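Local coordinates for RidA family protein (Psychrobacter sp. MES7-P7E, PDB 6L8P) that probably hydrolyses reactive enamine and imine intermediates to release ammonia, as other RidA family deaminases do, at residues 92-105 against 120-132. The protein carries 1 engineered substitution. Numbering follows the deposited sequence.
Sequences VVKFNVSLTDLSDF and YPARAAVQVAALP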
# COMPACT_ATOMS: atom_id res chain seq x y z
N VAL A 92 -1.69 13.72 8.12
CA VAL A 92 -1.43 12.36 7.65
C VAL A 92 -2.15 11.37 8.56
O VAL A 92 -2.02 11.44 9.79
CB VAL A 92 0.07 12.07 7.60
CG1 VAL A 92 0.33 10.61 7.14
CG2 VAL A 92 0.77 13.08 6.61
N VAL A 93 -2.86 10.41 7.94
CA VAL A 93 -3.49 9.31 8.66
C VAL A 93 -2.78 7.99 8.44
O VAL A 93 -2.89 7.11 9.31
CB VAL A 93 -4.98 9.18 8.30
CG1 VAL A 93 -5.76 10.45 8.78
CG2 VAL A 93 -5.25 8.88 6.83
N LYS A 94 -2.01 7.85 7.35
CA LYS A 94 -1.32 6.58 7.11
C LYS A 94 -0.05 6.88 6.33
O LYS A 94 -0.10 7.62 5.34
CB LYS A 94 -2.21 5.58 6.34
CG LYS A 94 -1.53 4.31 5.82
CD LYS A 94 -1.21 3.36 6.94
CE LYS A 94 -0.50 2.07 6.42
NZ LYS A 94 -1.28 1.37 5.31
N PHE A 95 1.07 6.33 6.79
CA PHE A 95 2.32 6.29 6.04
C PHE A 95 2.64 4.85 5.64
O PHE A 95 2.47 3.93 6.44
CB PHE A 95 3.50 6.79 6.90
CG PHE A 95 3.61 8.27 7.04
CD1 PHE A 95 3.69 9.10 5.91
CD2 PHE A 95 3.67 8.85 8.32
CE1 PHE A 95 3.83 10.48 6.06
CE2 PHE A 95 3.84 10.22 8.49
CZ PHE A 95 3.90 11.04 7.35
N ASN A 96 3.19 4.66 4.44
CA ASN A 96 3.71 3.35 4.05
C ASN A 96 5.18 3.54 3.75
O ASN A 96 5.54 4.31 2.84
CB ASN A 96 2.98 2.82 2.82
CG ASN A 96 3.16 1.36 2.64
OD1 ASN A 96 3.95 0.92 1.81
ND2 ASN A 96 2.42 0.58 3.41
N VAL A 97 6.03 2.87 4.50
CA VAL A 97 7.48 3.06 4.40
C VAL A 97 8.12 1.85 3.73
O VAL A 97 7.90 0.70 4.16
CB VAL A 97 8.10 3.24 5.78
CG1 VAL A 97 9.60 3.44 5.65
CG2 VAL A 97 7.44 4.46 6.52
N SER A 98 8.94 2.09 2.70
CA SER A 98 9.75 1.06 2.08
C SER A 98 11.21 1.40 2.30
O SER A 98 11.66 2.49 1.93
CB SER A 98 9.44 0.97 0.58
OG SER A 98 8.04 0.81 0.35
N LEU A 99 11.95 0.49 2.93
CA LEU A 99 13.38 0.64 3.19
C LEU A 99 14.16 -0.38 2.39
O LEU A 99 13.68 -1.49 2.17
CB LEU A 99 13.71 0.38 4.67
CG LEU A 99 12.96 1.29 5.65
CD1 LEU A 99 13.33 0.85 7.05
CD2 LEU A 99 13.44 2.68 5.42
N THR A 100 15.41 -0.05 2.01
CA THR A 100 16.24 -1.13 1.46
C THR A 100 17.06 -1.84 2.54
O THR A 100 17.66 -2.89 2.26
CB THR A 100 17.15 -0.60 0.34
OG1 THR A 100 17.84 0.57 0.80
CG2 THR A 100 16.35 -0.22 -0.91
N ASP A 101 17.08 -1.32 3.77
CA ASP A 101 17.83 -1.98 4.85
C ASP A 101 17.13 -1.72 6.18
O ASP A 101 17.12 -0.58 6.64
CB ASP A 101 19.26 -1.43 4.90
CG ASP A 101 20.15 -2.23 5.83
OD1 ASP A 101 19.64 -3.09 6.60
OD2 ASP A 101 21.40 -2.00 5.77
N LEU A 102 16.54 -2.75 6.78
CA LEU A 102 15.86 -2.53 8.06
C LEU A 102 16.83 -2.21 9.19
O LEU A 102 16.37 -1.82 10.27
CB LEU A 102 14.99 -3.76 8.42
CG LEU A 102 13.56 -3.61 7.92
CD1 LEU A 102 12.86 -4.98 7.92
CD2 LEU A 102 12.75 -2.60 8.72
N SER A 103 18.15 -2.32 8.97
CA SER A 103 19.10 -1.74 9.92
C SER A 103 18.85 -0.25 10.12
O SER A 103 19.27 0.29 11.14
CB SER A 103 20.54 -1.94 9.43
OG SER A 103 20.80 -3.33 9.33
N ASP A 104 18.20 0.43 9.17
CA ASP A 104 17.87 1.84 9.32
C ASP A 104 16.59 2.10 10.13
O ASP A 104 16.22 3.26 10.30
CB ASP A 104 17.73 2.48 7.93
CG ASP A 104 19.04 2.45 7.15
OD1 ASP A 104 20.11 2.71 7.76
OD2 ASP A 104 19.04 2.20 5.92
N PHE A 105 15.96 1.06 10.68
CA PHE A 105 14.66 1.20 11.36
C PHE A 105 14.75 2.15 12.55
O PHE A 105 13.89 3.03 12.72
CB PHE A 105 14.17 -0.20 11.77
CG PHE A 105 12.71 -0.28 12.24
CD1 PHE A 105 11.67 -0.10 11.35
CD2 PHE A 105 12.41 -0.59 13.56
CE1 PHE A 105 10.31 -0.21 11.76
CE2 PHE A 105 11.06 -0.69 13.99
CZ PHE A 105 10.02 -0.50 13.09
N TYR A 120 0.50 9.97 16.34
CA TYR A 120 1.16 9.59 15.08
C TYR A 120 0.22 8.87 14.12
O TYR A 120 -0.77 8.25 14.53
CB TYR A 120 2.35 8.71 15.37
CG TYR A 120 3.38 9.33 16.27
CD1 TYR A 120 3.94 10.56 15.96
CD2 TYR A 120 3.75 8.71 17.44
CE1 TYR A 120 4.90 11.14 16.78
CE2 TYR A 120 4.70 9.27 18.27
CZ TYR A 120 5.26 10.49 17.94
OH TYR A 120 6.22 11.06 18.74
N PRO A 121 0.49 8.94 12.83
CA PRO A 121 -0.34 8.20 11.87
C PRO A 121 -0.17 6.69 12.04
O PRO A 121 0.80 6.20 12.64
CB PRO A 121 0.22 8.64 10.50
CG PRO A 121 0.92 9.96 10.78
CD PRO A 121 1.50 9.79 12.17
N ALA A 122 -1.11 5.97 11.42
CA ALA A 122 -0.92 4.56 11.18
C ALA A 122 0.25 4.39 10.22
O ALA A 122 0.62 5.31 9.47
CB ALA A 122 -2.21 3.97 10.59
N ARG A 123 0.86 3.22 10.25
CA ARG A 123 2.06 2.99 9.44
C ARG A 123 2.18 1.52 9.06
O ARG A 123 1.75 0.63 9.80
CB ARG A 123 3.32 3.41 10.19
CG ARG A 123 4.53 3.74 9.27
CD ARG A 123 5.71 4.26 10.13
NE ARG A 123 6.37 3.18 10.86
CZ ARG A 123 7.44 3.36 11.63
NH1 ARG A 123 7.94 4.60 11.77
NH2 ARG A 123 7.99 2.33 12.25
N ALA A 124 2.86 1.28 7.94
CA ALA A 124 3.46 -0.01 7.68
C ALA A 124 4.90 0.20 7.24
O ALA A 124 5.26 1.29 6.75
CB ALA A 124 2.69 -0.75 6.60
N ALA A 125 5.73 -0.82 7.43
CA ALA A 125 7.14 -0.67 7.07
C ALA A 125 7.66 -2.03 6.64
O ALA A 125 7.46 -3.04 7.34
CB ALA A 125 7.98 -0.11 8.25
N VAL A 126 8.37 -2.07 5.51
CA VAL A 126 8.94 -3.32 5.04
C VAL A 126 10.30 -3.02 4.44
O VAL A 126 10.59 -1.87 4.07
CB VAL A 126 8.07 -4.01 3.96
CG1 VAL A 126 6.63 -4.26 4.47
CG2 VAL A 126 8.04 -3.16 2.68
N GLN A 127 11.14 -4.06 4.33
CA GLN A 127 12.38 -3.94 3.55
C GLN A 127 12.10 -4.50 2.15
O GLN A 127 11.76 -5.68 2.01
CB GLN A 127 13.52 -4.71 4.20
CG GLN A 127 14.88 -4.43 3.53
CD GLN A 127 15.97 -5.26 4.19
OE1 GLN A 127 16.13 -5.21 5.41
NE2 GLN A 127 16.70 -6.03 3.38
N VAL A 128 12.24 -3.64 1.14
CA VAL A 128 12.06 -4.06 -0.26
C VAL A 128 13.42 -4.43 -0.83
O VAL A 128 14.46 -4.26 -0.18
CB VAL A 128 11.39 -2.94 -1.08
CG1 VAL A 128 9.94 -2.69 -0.54
CG2 VAL A 128 12.22 -1.65 -1.04
N ALA A 129 13.42 -4.99 -2.05
CA ALA A 129 14.68 -5.36 -2.68
C ALA A 129 15.44 -4.15 -3.21
O ALA A 129 16.68 -4.11 -3.17
CB ALA A 129 14.41 -6.36 -3.82
N ALA A 130 14.73 -3.15 -3.72
CA ALA A 130 15.37 -1.97 -4.29
C ALA A 130 14.30 -0.91 -4.50
O ALA A 130 13.09 -1.21 -4.50
CB ALA A 130 16.06 -2.28 -5.64
N LEU A 131 14.75 0.32 -4.71
CA LEU A 131 13.88 1.47 -4.94
C LEU A 131 14.31 2.24 -6.17
O LEU A 131 15.47 2.16 -6.58
CB LEU A 131 13.88 2.42 -3.72
CG LEU A 131 13.23 1.82 -2.49
CD1 LEU A 131 13.55 2.69 -1.23
CD2 LEU A 131 11.70 1.63 -2.68
N PRO A 132 13.41 3.01 -6.78
CA PRO A 132 13.79 3.73 -7.99
C PRO A 132 14.99 4.63 -7.76
O PRO A 132 15.17 5.25 -6.70
CB PRO A 132 12.52 4.53 -8.33
CG PRO A 132 11.39 3.70 -7.75
CD PRO A 132 11.98 3.17 -6.45
O HOH W 1 16.90 -5.39 0.51
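Q127 sends CG away from its own amide nitrogen (chi1 -171°) and stays extended, which carries OE1 to the loop that follows strand 92-99, while R123, likewise trans at chi1 (-157°) but bent at chi3, brings its guanidinium up to F105. Both stand on the helix-covered face of a parallel pair, strands 92-99 and 122-127, joined through helix 105-115 in a beta-alpha-beta crossover of the RidA (YjgF/L-PSP) fold. The ladder illustrates parallel pairing: F95, V97 and L99 each donate to one carbonyl and accept from the amide two residues further along the partner strand, as in F95 N to A122 O at 2.9 Å and A124 N to F95 O at 3.1 Å. At the start of the ladder, P121 CG lies 3.7 Å from F95 CE2, and V92 CG1 sits over the centre of that ring.

Further along the same face, F105 CE1 comes within 3.5 Å of R123 NH2, the ring and guanidinium planes 71° apart. N109 holds R123 NH1, F112 makes a cation-pi contact with the same side chain, and NE donates a hydrogen bond to a malonate ion, probably from the crystallisation liquor, consistent with a pocket for an anionic group. On the other face, K94 passes its CE beside A124 N and forms a salt bridge with E140 of the second subunit.

At the far end of the ladder, Q127 OE1 accepts from L102 N, in the loop beyond L99, at 2.8 Å, the donor lying above the amide plane. Were Q127 an alanine, the L102 amide would probably lose this acceptor and the nearby water its NE2 donor. That water accepts from Q127 NE2 and donates to both T100 O and V128 O, the last at 2.8 Å from the water oxygen.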